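Local atomic coordinates of NDP-N-acetyl-D-galactosaminuronic acid dehydrogenase (Methanosarcina mazei Go1, PDB entry 3G79), a protein that probably catalyses the NAD-dependent oxidation of UDP-N-acetylmannosamine to UDP-N-acetylmannosaminuronate, as a member of the UDP-glucose/GDP-mannose dehydrogenase family. Residues A[234-239]-A[295-300]; A[287-292]-A[327-332]; A[300-305]-A[320-325]. All blocks are in the same frame, centred on the assembly; numbering follows the deposited sequence.

Contact 1: A[234-239]-A[295-300]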
ATOM      1  N   THR A 234       6.391   6.792 -13.839  1.00 29.26           N
ATOM      2  CA  THR A 234       6.220   5.408 -13.381  1.00 31.22           C
ATOM      3  C   THR A 234       7.304   4.952 -12.440  1.00 31.68           C
ATOM      4  O   THR A 234       7.000   4.433 -11.349  1.00 31.82           O
ATOM      5  CB  THR A 234       6.146   4.421 -14.539  1.00 31.63           C
ATOM      6  OG1 THR A 234       4.943   4.660 -15.283  1.00 30.47           O
ATOM      7  CG2 THR A 234       6.187   2.953 -13.995  1.00 31.20           C
ATOM      8  N   LYS A 235       8.555   5.174 -12.839  1.00 31.37           N
ATOM      9  CA  LYS A 235       9.681   4.833 -11.987  1.00 32.34           C
ATOM     10  C   LYS A 235       9.751   5.626 -10.680  1.00 33.10           C
ATOM     11  O   LYS A 235      10.142   5.070  -9.640  1.00 33.93           O
ATOM     12  CB  LYS A 235      11.001   4.871 -12.790  1.00 33.36           C
ATOM     13  CG  LYS A 235      12.117   5.669 -12.208  1.00 53.14           C
ATOM     14  CD  LYS A 235      12.860   5.032 -11.045  1.00 33.82           C
ATOM     15  CE  LYS A 235      13.858   6.142 -10.573  1.00 53.34           C
ATOM     16  NZ  LYS A 235      14.859   5.830  -9.524  1.00 32.60           N
ATOM     17  N   THR A 236       9.361   6.902 -10.685  1.00 33.09           N
ATOM     18  CA  THR A 236       9.368   7.615  -9.404  1.00 33.31           C
ATOM     19  C   THR A 236       8.224   7.093  -8.542  1.00 31.86           C
ATOM     20  O   THR A 236       8.450   6.774  -7.378  1.00 32.76           O
ATOM     21  CB  THR A 236       9.402   9.196  -9.478  1.00 34.17           C
ATOM     22  OG1 THR A 236       8.139   9.698  -9.917  1.00 40.96           O
ATOM     23  CG2 THR A 236      10.494   9.695 -10.399  1.00 39.97           C
ATOM     24  N   ALA A 237       7.034   6.943  -9.121  1.00 30.10           N
ATOM     25  CA  ALA A 237       5.872   6.394  -8.404  1.00 29.31           C
ATOM     26  C   ALA A 237       6.146   5.046  -7.793  1.00 31.05           C
ATOM     27  O   ALA A 237       5.611   4.744  -6.719  1.00 31.87           O
ATOM     28  CB  ALA A 237       4.662   6.295  -9.291  1.00 28.34           C
ATOM     29  N   GLU A 238       6.966   4.210  -8.430  1.00 31.95           N
ATOM     30  CA  GLU A 238       7.181   2.892  -7.792  1.00 32.50           C
ATOM     31  C   GLU A 238       7.999   3.003  -6.519  1.00 33.08           C
ATOM     32  O   GLU A 238       7.721   2.326  -5.549  1.00 34.21           O
ATOM     33  CB  GLU A 238       7.637   1.754  -8.743  1.00 32.11           C
ATOM     34  CG  GLU A 238       8.563   2.098  -9.859  1.00 48.21           C
ATOM     35  CD  GLU A 238       8.494   1.097 -11.025  1.00 31.84           C
ATOM     36  OE1 GLU A 238       7.412   0.843 -11.584  1.00 48.10           O
ATOM     37  OE2 GLU A 238       9.546   0.582 -11.416  1.00 48.55           O
ATOM     38  N   ASN A 239       8.972   3.898  -6.500  1.00 32.29           N
ATOM     39  CA  ASN A 239       9.742   4.106  -5.303  1.00 31.27           C
ATOM     40  C   ASN A 239       8.954   4.855  -4.242  1.00 31.41           C
ATOM     41  O   ASN A 239       8.961   4.479  -3.093  1.00 31.47           O
ATOM     42  CB  ASN A 239      11.026   4.811  -5.666  1.00 30.94           C
ATOM     43  CG  ASN A 239      11.875   3.963  -6.569  1.00 47.29           C
ATOM     44  OD1 ASN A 239      12.033   2.772  -6.320  1.00 32.26           O
ATOM     45  ND2 ASN A 239      12.403   4.548  -7.638  1.00 32.30           N
ATOM     46  N   THR A 295      14.707   7.347  -1.267  1.00 33.56           N
ATOM     47  CA  THR A 295      14.857   8.568  -0.475  1.00 32.33           C
ATOM     48  C   THR A 295      14.664   9.862  -1.306  1.00 32.80           C
ATOM     49  O   THR A 295      14.500  10.941  -0.761  1.00 33.38           O
ATOM     50  CB  THR A 295      16.267   8.629   0.245  1.00 32.64           C
ATOM     51  OG1 THR A 295      17.332   8.380  -0.678  1.00 35.03           O
ATOM     52  CG2 THR A 295      16.387   7.615   1.349  1.00 34.96           C
ATOM     53  N   LYS A 296      14.678   9.771  -2.627  1.00 32.91           N
ATOM     54  CA  LYS A 296      14.820  10.978  -3.441  1.00 33.16           C
ATOM     55  C   LYS A 296      13.716  11.162  -4.436  1.00 32.19           C
ATOM     56  O   LYS A 296      13.445  12.275  -4.869  1.00 33.04           O
ATOM     57  CB  LYS A 296      16.148  10.979  -4.182  1.00 34.19           C
ATOM     58  CG  LYS A 296      17.199  11.647  -3.412  1.00 45.54           C
ATOM     59  CD  LYS A 296      18.454  10.830  -3.390  1.00 38.55           C
ATOM     60  CE  LYS A 296      19.223  10.878  -4.707  1.00 46.58           C
ATOM     61  NZ  LYS A 296      20.683  10.841  -4.399  1.00 40.45           N
ATOM     62  N   ASP A 297      13.096  10.069  -4.819  1.00 31.20           N
ATOM     63  CA  ASP A 297      12.122  10.110  -5.871  1.00 31.17           C
ATOM     64  C   ASP A 297      10.942  11.006  -5.521  1.00 29.81           C
ATOM     65  O   ASP A 297      10.417  11.651  -6.397  1.00 30.37           O
ATOM     66  CB  ASP A 297      11.671   8.673  -6.268  1.00 32.71           C
ATOM     67  CG  ASP A 297      12.656   7.984  -7.253  1.00 55.85           C
ATOM     68  OD1 ASP A 297      13.750   8.538  -7.519  1.00 33.81           O
ATOM     69  OD2 ASP A 297      12.335   6.894  -7.786  1.00 33.14           O
ATOM     70  N   THR A 298      10.511  11.096  -4.270  1.00 28.40           N
ATOM     71  CA  THR A 298       9.256  11.799  -4.115  1.00 27.95           C
ATOM     72  C   THR A 298       9.472  13.274  -4.285  1.00 28.08           C
ATOM     73  O   THR A 298       8.550  13.973  -4.639  1.00 29.06           O
ATOM     74  CB  THR A 298       8.405  11.454  -2.839  1.00 28.01           C
ATOM     75  OG1 THR A 298       8.415  12.540  -1.901  1.00 30.54           O
ATOM     76  CG2 THR A 298       8.800  10.196  -2.177  1.00 28.53           C
ATOM     77  N   TYR A 299      10.697  13.744  -4.055  1.00 27.73           N
ATOM     78  CA  TYR A 299      11.045  15.144  -4.344  1.00 27.69           C
ATOM     79  C   TYR A 299      11.003  15.401  -5.812  1.00 27.69           C
ATOM     80  O   TYR A 299      10.585  16.479  -6.205  1.00 27.90           O
ATOM     81  CB  TYR A 299      12.384  15.601  -3.709  1.00 26.80           C
ATOM     82  CG  TYR A 299      12.349  15.371  -2.217  1.00 30.53           C
ATOM     83  CD1 TYR A 299      11.386  16.005  -1.408  1.00 26.34           C
ATOM     84  CD2 TYR A 299      13.203  14.441  -1.626  1.00 26.81           C
ATOM     85  CE1 TYR A 299      11.334  15.756  -0.014  1.00 30.27           C
ATOM     86  CE2 TYR A 299      13.156  14.182  -0.255  1.00 30.29           C
ATOM     87  CZ  TYR A 299      12.218  14.837   0.543  1.00 26.26           C
ATOM     88  OH  TYR A 299      12.178  14.527   1.869  1.00 29.60           O
ATOM     89  N   HIS A 300      11.404  14.417  -6.613  1.00 28.27           N
ATOM     90  CA  HIS A 300      11.172  14.473  -8.048  1.00 31.00           C
ATOM     91  C   HIS A 300       9.694  14.560  -8.503  1.00 32.06           C
ATOM     92  O   HIS A 300       9.398  15.325  -9.423  1.00 32.30           O
ATOM     93  CB  HIS A 300      11.900  13.349  -8.746  1.00 33.03           C
ATOM     94  CG  HIS A 300      13.367  13.366  -8.490  1.00 36.19           C
ATOM     95  ND1 HIS A 300      14.051  12.287  -7.972  1.00 35.29           N
ATOM     96  CD2 HIS A 300      14.282  14.346  -8.665  1.00 34.53           C
ATOM     97  CE1 HIS A 300      15.327  12.598  -7.845  1.00 35.06           C
ATOM     98  NE2 HIS A 300      15.490  13.847  -8.239  1.00 36.29           N
TER
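Asp297, on helix 293-305, presents its carboxylate to Asn239 and Lys235, which stand one turn apart on helix 228-258, and both meet it through OD2. Asn239 ND2 is directed at OD2 of Asp297, the amide and carboxylate planes turned 50° against each other; the modelled separation is implausibly short, so the detail of this bond is doubtful. Lys235, one turn earlier in the helix, lies at about a right angle to the aspartate. Its chain is bent at chi2 (76°), which swings CD back, and CE then passes 3.3 Å from Asp297 OD2. The salt bridge between Lys235 NZ and Asp297 OD2, at 3.2 Å, is weak, and the position of NZ is less certain than the rest. Lysine, asparagine and aspartate at equivalent places line the catalytic centre in UDP-glucose dehydrogenases, beside a cysteine; here both Lys235 and Asn239 also touch Cys293, consistent with the same site. Between the two helices, Thr236 packs against the aspartate's own CB, with Thr236 CB 4.0 Å from Asp297 CB. Its OG1 is bonded back to Val233 O, whereas CG2 lies 4.2 Å from His300 CB. The short helix segments cross at -127°, with their axes 8.3 Å apart at closest approach, and the second subunit packs on Thr234, Ala237 and Glu238.

Contact 2: A[287-292]-A[327-332]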
ATOM      1  N   ALA A 287      14.848   0.498  11.195  1.00 30.52           N
ATOM      2  CA  ALA A 287      15.682   1.613  11.631  1.00 28.78           C
ATOM      3  C   ALA A 287      15.755   2.726  10.618  1.00 27.48           C
ATOM      4  O   ALA A 287      16.289   3.771  10.918  1.00 26.60           O
ATOM      5  CB  ALA A 287      17.095   1.119  11.958  1.00 28.62           C
ATOM      6  N   GLY A 288      15.215   2.529   9.421  1.00 27.82           N
ATOM      7  CA  GLY A 288      15.165   3.624   8.467  1.00 28.22           C
ATOM      8  C   GLY A 288      15.256   3.180   7.036  1.00 30.38           C
ATOM      9  O   GLY A 288      15.373   2.007   6.788  1.00 31.74           O
ATOM     10  N   VAL A 289      15.181   4.117   6.089  1.00 31.35           N
ATOM     11  CA  VAL A 289      15.201   3.784   4.674  1.00 31.03           C
ATOM     12  C   VAL A 289      16.509   4.319   4.057  1.00 30.96           C
ATOM     13  O   VAL A 289      16.947   5.454   4.329  1.00 28.89           O
ATOM     14  CB  VAL A 289      13.979   4.411   3.950  1.00 31.59           C
ATOM     15  CG1 VAL A 289      14.117   4.322   2.454  1.00 21.74           C
ATOM     16  CG2 VAL A 289      12.672   3.826   4.444  1.00 23.36           C
ATOM     17  N   GLY A 290      17.146   3.493   3.230  1.00 32.71           N
ATOM     18  CA  GLY A 290      18.388   3.916   2.602  1.00 33.74           C
ATOM     19  C   GLY A 290      18.203   3.888   1.118  1.00 34.93           C
ATOM     20  O   GLY A 290      17.119   3.526   0.654  1.00 33.91           O
ATOM     21  N   GLY A 291      19.271   4.238   0.384  1.00 37.40           N
ATOM     22  CA  GLY A 291      19.337   4.124  -1.090  1.00 39.19           C
ATOM     23  C   GLY A 291      19.190   5.470  -1.770  1.00 42.18           C
ATOM     24  O   GLY A 291      19.164   6.506  -1.097  1.00 44.56           O
ATOM     25  N   HIS A 292      19.109   5.492  -3.095  1.00 42.64           N
ATOM     26  CA  HIS A 292      18.913   6.745  -3.802  1.00 42.93           C
ATOM     27  C   HIS A 292      17.447   6.950  -4.089  1.00 42.16           C
ATOM     28  O   HIS A 292      16.828   7.901  -3.598  1.00 42.02           O
ATOM     29  CB  HIS A 292      19.689   6.774  -5.107  1.00 44.68           C
ATOM     30  CG  HIS A 292      21.157   6.864  -4.919  1.00 47.92           C
ATOM     31  ND1 HIS A 292      21.751   7.897  -4.222  1.00 47.07           N
ATOM     32  CD2 HIS A 292      22.163   6.056  -5.336  1.00 46.78           C
ATOM     33  CE1 HIS A 292      23.064   7.718  -4.212  1.00 47.85           C
ATOM     34  NE2 HIS A 292      23.340   6.610  -4.883  1.00 48.29           N
ATOM     35  N   LYS A 327       9.226  11.898   5.911  1.00 34.04           N
ATOM     36  CA  LYS A 327       9.597  12.351   7.253  1.00 33.32           C
ATOM     37  C   LYS A 327       9.465  11.253   8.313  1.00 32.00           C
ATOM     38  O   LYS A 327      10.250  11.222   9.283  1.00 31.97           O
ATOM     39  CB  LYS A 327       8.804  13.570   7.665  1.00 34.26           C
ATOM     40  CG  LYS A 327       9.141  14.853   6.934  1.00 40.63           C
ATOM     41  CD  LYS A 327       8.033  15.860   7.318  1.00 37.07           C
ATOM     42  CE  LYS A 327       8.125  17.205   6.606  1.00 42.02           C
ATOM     43  NZ  LYS A 327       6.792  17.826   6.728  1.00 37.58           N
ATOM     44  N   VAL A 328       8.465  10.379   8.152  1.00 30.33           N
ATOM     45  CA  VAL A 328       8.273   9.236   9.048  1.00 27.80           C
ATOM     46  C   VAL A 328       9.559   8.403   8.933  1.00 27.79           C
ATOM     47  O   VAL A 328      10.323   8.257   9.903  1.00 27.95           O
ATOM     48  CB  VAL A 328       6.968   8.463   8.721  1.00 26.85           C
ATOM     49  CG1 VAL A 328       6.897   7.127   9.420  1.00 28.75           C
ATOM     50  CG2 VAL A 328       5.775   9.273   9.128  1.00 28.74           C
ATOM     51  N   ASN A 329       9.851   7.961   7.724  1.00 27.44           N
ATOM     52  CA  ASN A 329      11.031   7.170   7.452  1.00 27.78           C
ATOM     53  C   ASN A 329      12.375   7.830   7.846  1.00 28.88           C
ATOM     54  O   ASN A 329      13.278   7.125   8.330  1.00 28.88           O
ATOM     55  CB  ASN A 329      11.009   6.747   5.985  1.00 28.20           C
ATOM     56  CG  ASN A 329       9.915   5.706   5.684  1.00 48.70           C
ATOM     57  OD1 ASN A 329       9.409   5.015   6.587  1.00 29.60           O
ATOM     58  ND2 ASN A 329       9.553   5.584   4.402  1.00 29.95           N
ATOM     59  N   ASP A 330      12.497   9.159   7.669  1.00 29.49           N
ATOM     60  CA  ASP A 330      13.683   9.918   8.137  1.00 29.82           C
ATOM     61  C   ASP A 330      13.777   9.944   9.659  1.00 28.64           C
ATOM     62  O   ASP A 330      14.867  10.189  10.191  1.00 29.40           O
ATOM     63  CB  ASP A 330      13.734  11.397   7.643  1.00 30.44           C
ATOM     64  CG  ASP A 330      14.187  11.564   6.164  1.00 22.98           C
ATOM     65  OD1 ASP A 330      14.765  10.649   5.576  1.00 30.34           O
ATOM     66  OD2 ASP A 330      13.939  12.653   5.582  1.00 31.51           O
ATOM     67  N   PHE A 331      12.661   9.692  10.346  1.00 26.48           N
ATOM     68  CA  PHE A 331      12.626   9.786  11.791  1.00 26.58           C
ATOM     69  C   PHE A 331      13.183   8.577  12.493  1.00 26.93           C
ATOM     70  O   PHE A 331      13.642   8.658  13.634  1.00 28.78           O
ATOM     71  CB  PHE A 331      11.190   9.997  12.266  1.00 27.74           C
ATOM     72  CG  PHE A 331      11.046  10.077  13.761  1.00 28.92           C
ATOM     73  CD1 PHE A 331      11.678  11.102  14.493  1.00 27.61           C
ATOM     74  CD2 PHE A 331      10.268   9.149  14.440  1.00 27.20           C
ATOM     75  CE1 PHE A 331      11.517  11.199  15.884  1.00 28.57           C
ATOM     76  CE2 PHE A 331      10.118   9.228  15.826  1.00 28.27           C
ATOM     77  CZ  PHE A 331      10.732  10.254  16.550  1.00 26.91           C
ATOM     78  N   MET A 332      13.142   7.442  11.818  1.00 25.80           N
ATOM     79  CA  MET A 332      13.420   6.188  12.450  1.00 24.36           C
ATOM     80  C   MET A 332      14.804   6.109  13.092  1.00 26.92           C
ATOM     81  O   MET A 332      14.912   5.532  14.179  1.00 29.68           O
ATOM     82  CB  MET A 332      13.089   5.026  11.513  1.00 21.77           C
ATOM     83  CG  MET A 332      11.586   5.040  11.104  1.00 28.74           C
ATOM     84  SD  MET A 332      10.422   5.010  12.492  1.00 17.04           S
ATOM     85  CE  MET A 332       8.957   5.521  11.706  1.00 29.39           C
TER
HETATM   86  O   HOH W   1      15.583   6.393   7.281  1.00 21.66           O
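Val289 lays its CG2 methyl over the flat of the Asn329 amide, 3.6 Å from Asn329 CG and nearly above that carbon. CG2 stands anti to the carbonyl carbon of its own residue (chi1 of Val289, measured to CG1, is 168°), which directs this branch to the helix. One turn further along helix 321-345, Met332 CB touches the carbonyl of Ala287, with 3.5 Å between Met332 CB and Ala287 O. The thioether itself turns away, because the chain bends at chi2 (-56°) and carries SD off the loop. Between these two touches Gly288 passes close to the helix, its CA 4.0 Å from Asn329 O. Its backbone angles would press a CB against the carbonyl of Ala287, so this conformation calls for glycine. No direct hydrogen bond joins loop and helix; a water does so instead. It accepts from Val289 N at 2.6 Å and donates to Asn329 O, also at 2.6 Å, tying a loop amide to a backbone carbonyl of the helix.

In the next shell the Asn329 amide is held at both ends by helix 228-258, ND2 bonding to Asp243 OD1 and OD1 accepting from Asn250 ND2, which fixes the rotation of the surface that Val289 covers. Val289 also packs on Ile246, Leu294 and Thr295. The loop's own carbonyls are bonded elsewhere: Arg450 donates to Gly288 O and Asn372 to Gly291 O, linking it to the C-terminal part of the chain. The run Gly-Val-Gly-Gly-His corresponds to the glycine-rich loop that in UDP-glucose dehydrogenases leads into the nucleophilic cysteine, consistent with Cys293, the next residue here, having that role.

Contact 3: A[300-305]-A[320-325]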
ATOM      1  N   HIS A 300      11.404  14.417  -6.613  1.00 28.27           N
ATOM      2  CA  HIS A 300      11.172  14.473  -8.048  1.00 31.00           C
ATOM      3  C   HIS A 300       9.694  14.560  -8.503  1.00 32.06           C
ATOM      4  O   HIS A 300       9.398  15.325  -9.423  1.00 32.30           O
ATOM      5  CB  HIS A 300      11.900  13.349  -8.746  1.00 33.03           C
ATOM      6  CG  HIS A 300      13.367  13.366  -8.490  1.00 36.19           C
ATOM      7  ND1 HIS A 300      14.051  12.287  -7.972  1.00 35.29           N
ATOM      8  CD2 HIS A 300      14.282  14.346  -8.665  1.00 34.53           C
ATOM      9  CE1 HIS A 300      15.327  12.598  -7.845  1.00 35.06           C
ATOM     10  NE2 HIS A 300      15.490  13.847  -8.239  1.00 36.29           N
ATOM     11  N   LEU A 301       8.785  13.815  -7.860  1.00 32.78           N
ATOM     12  CA  LEU A 301       7.336  13.946  -8.130  1.00 34.22           C
ATOM     13  C   LEU A 301       6.854  15.331  -7.758  1.00 33.40           C
ATOM     14  O   LEU A 301       6.154  16.007  -8.527  1.00 33.95           O
ATOM     15  CB  LEU A 301       6.489  12.923  -7.342  1.00 35.52           C
ATOM     16  CG  LEU A 301       5.822  11.719  -7.999  1.00 49.99           C
ATOM     17  CD1 LEU A 301       4.560  11.308  -7.203  1.00 36.57           C
ATOM     18  CD2 LEU A 301       5.443  12.026  -9.414  1.00 35.95           C
ATOM     19  N   GLU A 302       7.220  15.737  -6.556  1.00 31.78           N
ATOM     20  CA  GLU A 302       6.892  17.059  -6.093  1.00 31.01           C
ATOM     21  C   GLU A 302       7.321  18.106  -7.078  1.00 32.84           C
ATOM     22  O   GLU A 302       6.468  18.852  -7.516  1.00 34.31           O
ATOM     23  CB  GLU A 302       7.448  17.323  -4.700  1.00 29.47           C
ATOM     24  CG  GLU A 302       6.989  16.324  -3.694  1.00 20.20           C
ATOM     25  CD  GLU A 302       5.435  16.140  -3.579  1.00 29.86           C
ATOM     26  OE1 GLU A 302       4.638  16.992  -4.017  1.00 19.88           O
ATOM     27  OE2 GLU A 302       5.011  15.124  -3.009  1.00 20.22           O
ATOM     28  N   ARG A 303       8.608  18.179  -7.451  1.00 34.29           N
ATOM     29  CA  ARG A 303       9.029  19.164  -8.454  1.00 35.31           C
ATOM     30  C   ARG A 303       8.226  18.912  -9.733  1.00 35.98           C
ATOM     31  O   ARG A 303       7.652  19.836 -10.296  1.00 35.71           O
ATOM     32  CB  ARG A 303      10.515  19.092  -8.754  1.00 36.42           C
ATOM     33  CG  ARG A 303      10.980  20.250  -9.636  1.00 56.24           C
ATOM     34  CD  ARG A 303      12.370  20.037 -10.262  1.00 39.25           C
ATOM     35  NE  ARG A 303      13.454  20.566  -9.440  1.00 56.83           N
ATOM     36  CZ  ARG A 303      14.291  19.813  -8.725  1.00 41.38           C
ATOM     37  NH1 ARG A 303      14.162  18.482  -8.733  1.00 57.73           N
ATOM     38  NH2 ARG A 303      15.250  20.382  -7.979  1.00 57.23           N
ATOM     39  N   GLY A 304       8.145  17.649 -10.144  1.00 36.65           N
ATOM     40  CA  GLY A 304       7.412  17.261 -11.349  1.00 38.81           C
ATOM     41  C   GLY A 304       5.975  17.770 -11.487  1.00 40.63           C
ATOM     42  O   GLY A 304       5.544  18.136 -12.584  1.00 39.85           O
ATOM     43  N   VAL A 305       5.244  17.808 -10.374  1.00 42.28           N
ATOM     44  CA  VAL A 305       3.865  18.219 -10.411  1.00 44.58           C
ATOM     45  C   VAL A 305       3.755  19.696 -10.809  1.00 47.41           C
ATOM     46  O   VAL A 305       2.706  20.157 -11.256  1.00 47.02           O
ATOM     47  CB  VAL A 305       3.118  17.820  -9.089  1.00 44.61           C
ATOM     48  CG1 VAL A 305       3.277  18.846  -7.985  1.00 42.61           C
ATOM     49  CG2 VAL A 305       1.662  17.590  -9.366  1.00 42.80           C
ATOM     50  N   SER A 320       1.671  16.790   1.030  1.00 32.08           N
ATOM     51  CA  SER A 320       1.620  15.646   0.189  1.00 28.39           C
ATOM     52  C   SER A 320       1.809  14.506   1.126  1.00 28.52           C
ATOM     53  O   SER A 320       2.708  14.528   1.995  1.00 28.71           O
ATOM     54  CB  SER A 320       2.794  15.705  -0.753  1.00 27.20           C
ATOM     55  OG  SER A 320       3.058  14.464  -1.382  1.00 20.62           O
ATOM     56  N   ILE A 321       0.969  13.497   0.963  1.00 28.31           N
ATOM     57  CA  ILE A 321       1.197  12.223   1.630  1.00 28.15           C
ATOM     58  C   ILE A 321       2.629  11.727   1.447  1.00 27.50           C
ATOM     59  O   ILE A 321       3.202  11.142   2.351  1.00 27.96           O
ATOM     60  CB  ILE A 321       0.219  11.144   1.124  1.00 27.62           C
ATOM     61  CG1 ILE A 321      -1.188  11.473   1.606  1.00 24.93           C
ATOM     62  CG2 ILE A 321       0.598   9.800   1.652  1.00 24.68           C
ATOM     63  CD1 ILE A 321      -2.228  10.774   0.827  1.00 27.65           C
ATOM     64  N   TYR A 322       3.222  11.947   0.297  1.00 27.51           N
ATOM     65  CA  TYR A 322       4.521  11.297   0.072  1.00 29.46           C
ATOM     66  C   TYR A 322       5.557  12.043   0.869  1.00 31.10           C
ATOM     67  O   TYR A 322       6.429  11.433   1.477  1.00 32.63           O
ATOM     68  CB  TYR A 322       4.889  11.259  -1.413  1.00 28.86           C
ATOM     69  CG  TYR A 322       3.732  10.897  -2.310  1.00 28.46           C
ATOM     70  CD1 TYR A 322       2.944   9.741  -2.068  1.00 29.04           C
ATOM     71  CD2 TYR A 322       3.436  11.672  -3.419  1.00 28.81           C
ATOM     72  CE1 TYR A 322       1.878   9.381  -2.917  1.00 28.72           C
ATOM     73  CE2 TYR A 322       2.372  11.329  -4.274  1.00 29.55           C
ATOM     74  CZ  TYR A 322       1.599  10.182  -4.018  1.00 29.54           C
ATOM     75  OH  TYR A 322       0.572   9.880  -4.892  1.00 28.60           O
ATOM     76  N   VAL A 323       5.420  13.368   0.919  1.00 31.76           N
ATOM     77  CA  VAL A 323       6.383  14.228   1.622  1.00 32.01           C
ATOM     78  C   VAL A 323       6.422  13.808   3.093  1.00 32.63           C
ATOM     79  O   VAL A 323       7.498  13.721   3.694  1.00 33.53           O
ATOM     80  CB  VAL A 323       6.023  15.711   1.431  1.00 32.54           C
ATOM     81  CG1 VAL A 323       6.783  16.646   2.440  1.00 27.48           C
ATOM     82  CG2 VAL A 323       6.267  16.134  -0.021  1.00 26.84           C
ATOM     83  N   LEU A 324       5.254  13.460   3.642  1.00 32.02           N
ATOM     84  CA  LEU A 324       5.177  13.059   5.013  1.00 31.30           C
ATOM     85  C   LEU A 324       5.515  11.598   5.222  1.00 31.12           C
ATOM     86  O   LEU A 324       5.937  11.200   6.316  1.00 32.27           O
ATOM     87  CB  LEU A 324       3.870  13.532   5.632  1.00 33.04           C
ATOM     88  CG  LEU A 324       2.963  12.564   6.368  1.00 44.64           C
ATOM     89  CD1 LEU A 324       2.432  13.121   7.700  1.00 34.88           C
ATOM     90  CD2 LEU A 324       1.847  12.328   5.396  1.00 34.78           C
ATOM     91  N   ALA A 325       5.452  10.800   4.172  1.00 30.36           N
ATOM     92  CA  ALA A 325       6.167   9.505   4.222  1.00 30.88           C
ATOM     93  C   ALA A 325       7.695   9.666   4.394  1.00 32.22           C
ATOM     94  O   ALA A 325       8.331   8.960   5.201  1.00 32.22           O
ATOM     95  CB  ALA A 325       5.886   8.689   3.007  1.00 30.25           C
TER
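The N-cap of helix 321-345 is where Ser320 meets Glu302, a residue near the end of the preceding helix 293-305. Ser320 OG, anti to its own backbone N (chi1 164°), accepts from Tyr322 N at 3.0 Å and, more weakly, from Val323 N, capping amides of the first turn. The same hydroxyl donates to the carboxylate: 2.6 Å separates Ser320 OG from Glu302 OE2, which is met on its syn side, 24° out of the carboxylate plane. A carboxylate here, close to the start of a helix, would be expected to interact favourably with the helix dipole. Two carbon groups also touch OE2. Val323 CG2 comes within 3.4 Å of Glu302 OE2, and the Tyr322 ring turns its edge to that oxygen, with CD2 3.8 Å from OE2. Beside this, Leu301 CD1 packs on Tyr322 CE2 at 3.7 Å. Partners from the second subunit add to the polar network: its Tyr255 bonds to Glu302 OE1, its Gln251 to both Ser320 OG and Ile321 N, and Ala248 O of that subunit takes the Tyr322 hydroxyl. The two short helix segments run nearly antiparallel, 154° between their directions and 10.8 Å between their axes at closest approach, while Leu301 and Tyr322 rest on Thr236 and Thr240 of helix 228-258, which belongs to the same helical central region.

How the contacts relate
From the N terminus, helix 228-258 provides the first half of contact 1, and the chain returns to it with 295-300 after passing through the glycine-rich segment 287-292. That segment has by then opened contact 2, so the loops of contacts 1 and 2 cross; Thr295 CG2 also packs on Val289 O. Contact 3 opens at His300, the residue it shares with contact 1, and closes across the irregular connection to helix 321-345. It is nested within the loop that contact 2 closes further along that helix. Together they tie helices 228-258, 293-305 and 321-345 into the helical centre between two sheet-bearing domains, beside the second subunit.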